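Local coordinates for protein peptidoglycan-N-acetylglucosamine deacetylase BC_1974 (Bacillus cereus, PDB 5N1P) that removes acetyl groups from N-acetylglucosamine residues of peptidoglycan by metal-dependent hydrolysis, releasing acetate, at residues G101-L106 with N199-N204; L95-Y100 with W122-D127. All coordinates share one frame; numbering follows the deposited sequence.

The two contacts are neighbours in the NodB-homology fold of a family 4 carbohydrate esterase, their centres about 9 Å apart. The segments alternate along the chain: 95-100 runs directly into 101-106, then come helix 108-116, strand 120-121 and segment 122-127, and 199-204 follows from the tail after strand 185-187. Contact 2 is buried, about 7 Å from the chain centre, where strand 95-96 pairs in parallel with 120-121; contact 1 lies farther out, about 15 Å from it. Asp123 joins the two through Ser102 and Phe200, and so the C-terminal tail is tied to the loops that line the inhibitor pocket beside the zinc.

Contact 1 (G101-L106 with N199-N204)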
loop_
_atom_site.group_PDB
_atom_site.type_symbol
_atom_site.label_atom_id
_atom_site.label_comp_id
_atom_site.label_asym_id
_atom_site.label_seq_id
_atom_site.Cartn_x
_atom_site.Cartn_y
_atom_site.Cartn_z
ATOM N N GLY A 101 3.658 5.206 8.957
ATOM C CA GLY A 101 5.035 5.112 8.483
ATOM C C GLY A 101 5.968 4.564 9.556
ATOM O O GLY A 101 5.615 4.535 10.727
ATOM N N SER A 102 7.166 4.146 9.165
ATOM C CA SER A 102 8.081 3.496 10.114
ATOM C C SER A 102 8.812 4.438 11.057
ATOM O O SER A 102 9.381 3.981 12.051
ATOM C CB SER A 102 9.129 2.667 9.366
ATOM O OG SER A 102 9.979 3.496 8.595
ATOM N N MET A 103 8.815 5.732 10.746
ATOM C CA MET A 103 9.622 6.714 11.479
ATOM C C MET A 103 8.738 7.674 12.271
ATOM O O MET A 103 7.938 8.394 11.682
ATOM C CB MET A 103 10.496 7.504 10.497
ATOM C CG MET A 103 11.233 8.677 11.108
ATOM S SD MET A 103 12.690 8.075 11.951
ATOM C CE MET A 103 13.674 7.435 10.586
ATOM N N PRO A 104 8.912 7.730 13.599
ATOM C CA PRO A 104 9.946 7.065 14.396
ATOM C C PRO A 104 9.488 5.776 15.080
ATOM O O PRO A 104 10.258 5.218 15.867
ATOM C CB PRO A 104 10.275 8.124 15.449
ATOM C CG PRO A 104 8.930 8.756 15.712
ATOM C CD PRO A 104 8.147 8.698 14.409
ATOM N N GLY A 105 8.271 5.321 14.792
ATOM C CA GLY A 105 7.663 4.201 15.496
ATOM C C GLY A 105 8.445 2.897 15.548
ATOM O O GLY A 105 8.572 2.283 16.613
ATOM N N LEU A 106 8.960 2.460 14.405
ATOM C CA LEU A 106 9.687 1.193 14.340
ATOM C C LEU A 106 11.123 1.384 14.800
ATOM O O LEU A 106 12.030 1.552 13.987
ATOM C CB LEU A 106 9.674 0.616 12.922
ATOM C CG LEU A 106 8.504 -0.231 12.433
ATOM C CD1 LEU A 106 8.909 -0.854 11.100
ATOM C CD2 LEU A 106 8.083 -1.310 13.441
ATOM N N ASN A 199 12.356 2.230 2.877
ATOM C CA ASN A 199 11.871 2.579 4.209
ATOM C C ASN A 199 12.607 3.801 4.741
ATOM O O ASN A 199 13.737 4.092 4.338
ATOM C CB ASN A 199 11.977 1.384 5.180
ATOM C CG ASN A 199 13.406 0.988 5.503
ATOM O OD1 ASN A 199 14.073 1.632 6.322
ATOM N ND2 ASN A 199 13.878 -0.088 4.884
ATOM N N PHE A 200 11.942 4.512 5.642
ATOM C CA PHE A 200 12.430 5.800 6.128
ATOM C C PHE A 200 13.697 5.661 6.964
ATOM O O PHE A 200 14.440 6.631 7.115
ATOM C CB PHE A 200 11.333 6.501 6.943
ATOM C CG PHE A 200 10.146 6.923 6.125
ATOM C CD1 PHE A 200 10.313 7.456 4.850
ATOM C CD2 PHE A 200 8.857 6.792 6.631
ATOM C CE1 PHE A 200 9.216 7.848 4.088
ATOM C CE2 PHE A 200 7.753 7.185 5.883
ATOM C CZ PHE A 200 7.927 7.704 4.605
ATOM N N TRP A 201 13.959 4.474 7.504
ATOM C CA TRP A 201 15.175 4.245 8.290
ATOM C C TRP A 201 16.377 3.941 7.417
ATOM O O TRP A 201 17.495 3.881 7.913
ATOM C CB TRP A 201 14.978 3.088 9.278
ATOM C CG TRP A 201 14.062 3.432 10.401
ATOM C CD1 TRP A 201 12.718 3.207 10.461
ATOM C CD2 TRP A 201 14.415 4.094 11.615
ATOM N NE1 TRP A 201 12.209 3.690 11.646
ATOM C CE2 TRP A 201 13.236 4.231 12.377
ATOM C CE3 TRP A 201 15.616 4.590 12.137
ATOM C CZ2 TRP A 201 13.220 4.833 13.632
ATOM C CZ3 TRP A 201 15.598 5.184 13.388
ATOM C CH2 TRP A 201 14.409 5.301 14.121
ATOM N N HIS A 202 16.140 3.725 6.124
ATOM C CA HIS A 202 17.185 3.250 5.216
ATOM C C HIS A 202 17.841 2.009 5.818
ATOM O O HIS A 202 19.053 1.825 5.757
ATOM C CB HIS A 202 18.213 4.355 4.933
ATOM C CG HIS A 202 17.622 5.577 4.294
ATOM N ND1 HIS A 202 18.342 6.736 4.090
ATOM C CD2 HIS A 202 16.378 5.824 3.821
ATOM C CE1 HIS A 202 17.569 7.640 3.514
ATOM N NE2 HIS A 202 16.369 7.114 3.345
ATOM N N ASP A 203 17.005 1.175 6.430
ATOM C CA ASP A 203 17.429 -0.092 7.015
ATOM C C ASP A 203 17.375 -1.148 5.921
ATOM O O ASP A 203 16.293 -1.544 5.496
ATOM C CB ASP A 203 16.525 -0.462 8.198
ATOM C CG ASP A 203 16.986 -1.716 8.938
ATOM O OD1 ASP A 203 17.774 -2.505 8.379
ATOM O OD2 ASP A 203 16.534 -1.917 10.083
ATOM N N ASN A 204 18.536 -1.600 5.457
ATOM C CA ASN A 204 18.564 -2.451 4.276
ATOM C C ASN A 204 18.244 -3.902 4.574
ATOM O O ASN A 204 18.267 -4.740 3.674
ATOM C CB ASN A 204 19.915 -2.335 3.579
ATOM C CG ASN A 204 20.083 -0.996 2.898
ATOM O OD1 ASN A 204 19.119 -0.444 2.364
ATOM N ND2 ASN A 204 21.298 -0.457 2.923
#
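Ser102 O receives the indole NE1 of Trp201 at 2.9 Å in a fairly straight bond, 163° at the hydrogen. The oxygen lies near the plane of the indole, whereas the donor stands well above the plane of the carbonyl. Leu106 N reaches the same oxygen from the opposite face, at 2.8 Å, so two N-H groups grip it and the turn of 102-106 is closed around the acceptor that meets the tryptophan. Met103 covers one face of the indole. Its CG is anti to the backbone N (chi1 172°), and two further bends along the chain lay the thioether over the six-membered ring. The methyl CE is 3.6 Å from the centroid of that ring, a CH-pi contact, while SD stands at 3.9 Å from it, a Met-aromatic contact. Ser102 OG touches the pyrrole side at Trp201 CD1, 3.3 Å away. Pro104 O approaches the indole edge at CZ2, and Met103 CB packs on Phe200 CB at 3.8 Å. The phenyl ring of Phe200 turns its edge to Gly101 CA and meets Trp124 edge-to-face.

Behind this layer, Asn199 begins a type I turn ending at His202 and exchanges two side-chain bonds with Asp203: OD1 accepts from Asp203 N, and ND2 donates to Asp203 O at 2.9 Å. Asp123 OD2 hydrogen-bonds to Ser102 OG and to Phe200 N, so that one carboxylate oxygen bridges the two segments. Arg111 adds a cation-pi contact to Trp201, a bond to Leu106 O and a salt bridge to Asp203. A Met-aromatic contact and an indole N-H...O=C bond thus join the C-terminal tail to the loop that carries Gly101 of the inhibitor pocket.

Contact 2 (L95-Y100 with W122-D127); sequences LTRPPY and WDWTID. With 8GK (~{N}-oxidanylnaphthalene-1-carboxamide), chain E.
Trp122 O accepts Arg97 NE at 2.9 Å. Arg97 CA makes a CA-H...O contact with Trp122 O at 3.6 Å. The carbonyl oxygen lies almost in the guanidinium plane, while NE stands above the carbonyl plane. NH2 adds a weak bond to Asp123 O, with an angle of only 124° at the hydrogen. CG is anti to the backbone N (chi1 155°), and bends at chi2 and chi3 fold the arginine back toward 122-124. Trp124 crosses it at about a right angle, bringing the six-membered-ring edge, at CE3, over one guanidinium face. The far rim of that indole, CH2, meets inhibitor carbon C7 at 3.3 Å. Tyr100 CE1 approaches the other naphthalene ring at C10, also 3.3 Å away, and Tyr100 N donates a straight bond of 3.0 Å to the inhibitor oxygen O12.

Deeper in, Trp122 N donates to Thr96 O at 2.9 Å, nearly along the C=O axis, continuing the parallel pairing of strands 95-96 and 120-121. Leu95 places CD2 above one face of the Trp122 indole, toward its rim, and CD1 3.9 Å from Trp122 CG.

Arg97 NH1 forms a salt bridge to Asp9, the inferred proton acceptor, and Arg97 O accepts from the zinc ligand His59. The Trp122 carbonyl, with weak help from that of Asp123, thus holds a buried second-shell arginine beside the metal site, where its charge probably helps to orient Asp9.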
loop_
_atom_site.group_PDB
_atom_site.type_symbol
_atom_site.label_atom_id
_atom_site.label_comp_id
_atom_site.label_asym_id
_atom_site.label_seq_id
_atom_site.Cartn_x
_atom_site.Cartn_y
_atom_site.Cartn_z
ATOM N N LEU A 95 5.374 -8.727 3.057
ATOM C CA LEU A 95 5.545 -7.272 3.096
ATOM C C LEU A 95 4.496 -6.584 3.957
ATOM O O LEU A 95 3.294 -6.827 3.826
ATOM C CB LEU A 95 5.516 -6.696 1.677
ATOM C CG LEU A 95 5.873 -5.209 1.570
ATOM C CD1 LEU A 95 7.328 -4.960 1.994
ATOM C CD2 LEU A 95 5.610 -4.743 0.140
ATOM N N THR A 96 4.967 -5.714 4.843
ATOM C CA THR A 96 4.112 -4.914 5.695
ATOM C C THR A 96 4.312 -3.431 5.372
ATOM O O THR A 96 5.375 -3.021 4.918
ATOM C CB THR A 96 4.413 -5.142 7.193
ATOM O OG1 THR A 96 5.689 -4.560 7.523
ATOM C CG2 THR A 96 4.455 -6.625 7.498
ATOM N N ARG A 97 3.259 -2.663 5.591
ATOM C CA ARG A 97 3.293 -1.198 5.483
ATOM C C ARG A 97 2.912 -0.652 6.856
ATOM O O ARG A 97 1.820 -0.914 7.353
ATOM C CB ARG A 97 2.332 -0.745 4.376
ATOM C CG ARG A 97 1.747 0.660 4.448
ATOM C CD ARG A 97 2.711 1.761 4.020
ATOM N NE ARG A 97 3.419 1.614 2.749
ATOM C CZ ARG A 97 2.932 1.923 1.546
ATOM N NH1 ARG A 97 1.663 2.294 1.401
ATOM N NH2 ARG A 97 3.706 1.808 0.465
ATOM N N PRO A 98 3.833 0.076 7.508
ATOM C CA PRO A 98 3.513 0.535 8.869
ATOM C C PRO A 98 2.450 1.620 8.885
ATOM O O PRO A 98 2.572 2.614 8.173
ATOM C CB PRO A 98 4.842 1.120 9.391
ATOM C CG PRO A 98 5.894 0.645 8.442
ATOM C CD PRO A 98 5.216 0.399 7.111
ATOM N N PRO A 99 1.414 1.441 9.709
ATOM C CA PRO A 99 0.546 2.589 9.943
ATOM C C PRO A 99 1.367 3.790 10.437
ATOM O O PRO A 99 2.221 3.632 11.305
ATOM C CB PRO A 99 -0.410 2.080 11.016
ATOM C CG PRO A 99 -0.509 0.606 10.746
ATOM C CD PRO A 99 0.881 0.206 10.310
ATOM N N TYR A 100 1.110 4.960 9.861
ATOM C CA TYR A 100 1.807 6.213 10.187
ATOM C C TYR A 100 3.269 6.213 9.735
ATOM O O TYR A 100 4.026 7.139 10.056
ATOM C CB TYR A 100 1.706 6.533 11.692
ATOM C CG TYR A 100 0.280 6.428 12.169
ATOM C CD1 TYR A 100 -0.669 7.396 11.824
ATOM C CD2 TYR A 100 -0.138 5.340 12.911
ATOM C CE1 TYR A 100 -1.990 7.277 12.237
ATOM C CE2 TYR A 100 -1.450 5.215 13.320
ATOM C CZ TYR A 100 -2.370 6.183 12.977
ATOM O OH TYR A 100 -3.681 6.032 13.380
ATOM N N TRP A 122 7.723 -1.689 3.822
ATOM C CA TRP A 122 7.777 -0.632 2.820
ATOM C C TRP A 122 7.064 0.608 3.328
ATOM O O TRP A 122 5.888 0.538 3.743
ATOM C CB TRP A 122 7.141 -1.062 1.493
ATOM C CG TRP A 122 8.126 -1.455 0.438
ATOM C CD1 TRP A 122 9.430 -1.846 0.630
ATOM C CD2 TRP A 122 7.912 -1.443 -0.977
ATOM N NE1 TRP A 122 10.025 -2.105 -0.590
ATOM C CE2 TRP A 122 9.114 -1.850 -1.590
ATOM C CE3 TRP A 122 6.813 -1.128 -1.789
ATOM C CZ2 TRP A 122 9.258 -1.948 -2.972
ATOM C CZ3 TRP A 122 6.957 -1.230 -3.165
ATOM C CH2 TRP A 122 8.173 -1.634 -3.738
ATOM N N ASP A 123 7.782 1.730 3.312
ATOM C CA ASP A 123 7.153 3.029 3.446
ATOM C C ASP A 123 6.826 3.495 2.022
ATOM O O ASP A 123 6.292 2.713 1.236
ATOM C CB ASP A 123 8.065 4.011 4.198
ATOM C CG ASP A 123 8.249 3.626 5.661
ATOM O OD1 ASP A 123 7.233 3.497 6.371
ATOM O OD2 ASP A 123 9.407 3.449 6.118
ATOM N N TRP A 124 7.141 4.739 1.676
ATOM C CA TRP A 124 6.790 5.231 0.347
ATOM C C TRP A 124 7.756 6.321 -0.061
ATOM O O TRP A 124 8.515 6.791 0.781
ATOM C CB TRP A 124 5.347 5.753 0.332
ATOM C CG TRP A 124 5.090 6.745 1.416
ATOM C CD1 TRP A 124 5.252 8.106 1.338
ATOM C CD2 TRP A 124 4.648 6.472 2.753
ATOM N NE1 TRP A 124 4.933 8.690 2.536
ATOM C CE2 TRP A 124 4.564 7.712 3.425
ATOM C CE3 TRP A 124 4.324 5.297 3.449
ATOM C CZ2 TRP A 124 4.166 7.818 4.760
ATOM C CZ3 TRP A 124 3.933 5.401 4.772
ATOM C CH2 TRP A 124 3.853 6.659 5.412
ATOM N N THR A 125 7.736 6.706 -1.338
ATOM C CA THR A 125 8.582 7.816 -1.805
ATOM C C THR A 125 7.764 9.025 -2.222
ATOM O O THR A 125 8.294 10.151 -2.296
ATOM C CB THR A 125 9.478 7.412 -2.994
ATOM O OG1 THR A 125 8.674 7.104 -4.138
ATOM C CG2 THR A 125 10.353 6.216 -2.639
ATOM N N ILE A 126 6.496 8.802 -2.532
ATOM C CA ILE A 126 5.580 9.883 -2.903
ATOM C C ILE A 126 4.310 9.773 -2.086
ATOM O O ILE A 126 3.651 8.737 -2.114
ATOM C CB ILE A 126 5.213 9.842 -4.385
ATOM C CG1 ILE A 126 6.449 10.100 -5.252
ATOM C CG2 ILE A 126 4.102 10.861 -4.701
ATOM C CD1 ILE A 126 6.187 9.933 -6.736
ATOM N N ASP A 127 3.987 10.822 -1.344
ATOM C CA ASP A 127 2.736 10.892 -0.597
ATOM C C ASP A 127 1.721 11.696 -1.412
ATOM O O ASP A 127 1.942 12.869 -1.704
ATOM C CB ASP A 127 2.987 11.517 0.776
ATOM C CG ASP A 127 1.722 11.711 1.598
ATOM O OD1 ASP A 127 0.623 11.299 1.173
ATOM O OD2 ASP A 127 1.845 12.276 2.708
HETATM C C1 8GK E . -0.875 5.439 6.922
HETATM C C2 8GK E . -0.314 6.764 7.322
HETATM C C3 8GK E . -1.099 7.603 8.100
HETATM C C4 8GK E . -0.598 8.835 8.505
HETATM C C5 8GK E . 0.692 9.224 8.143
HETATM C C6 8GK E . 1.478 8.380 7.366
HETATM C C7 8GK E . 0.973 7.146 6.961
HETATM C C8 8GK E . -1.398 9.666 9.277
HETATM C C9 8GK E . -2.686 9.283 9.641
HETATM C C10 8GK E . -3.185 8.052 9.232
HETATM C C11 8GK E . -2.386 7.215 8.464
HETATM O O12 8GK E . -1.049 4.630 7.811
HETATM N N13 8GK E . -1.206 5.167 5.661
HETATM O O14 8GK E . -2.295 4.320 5.461
#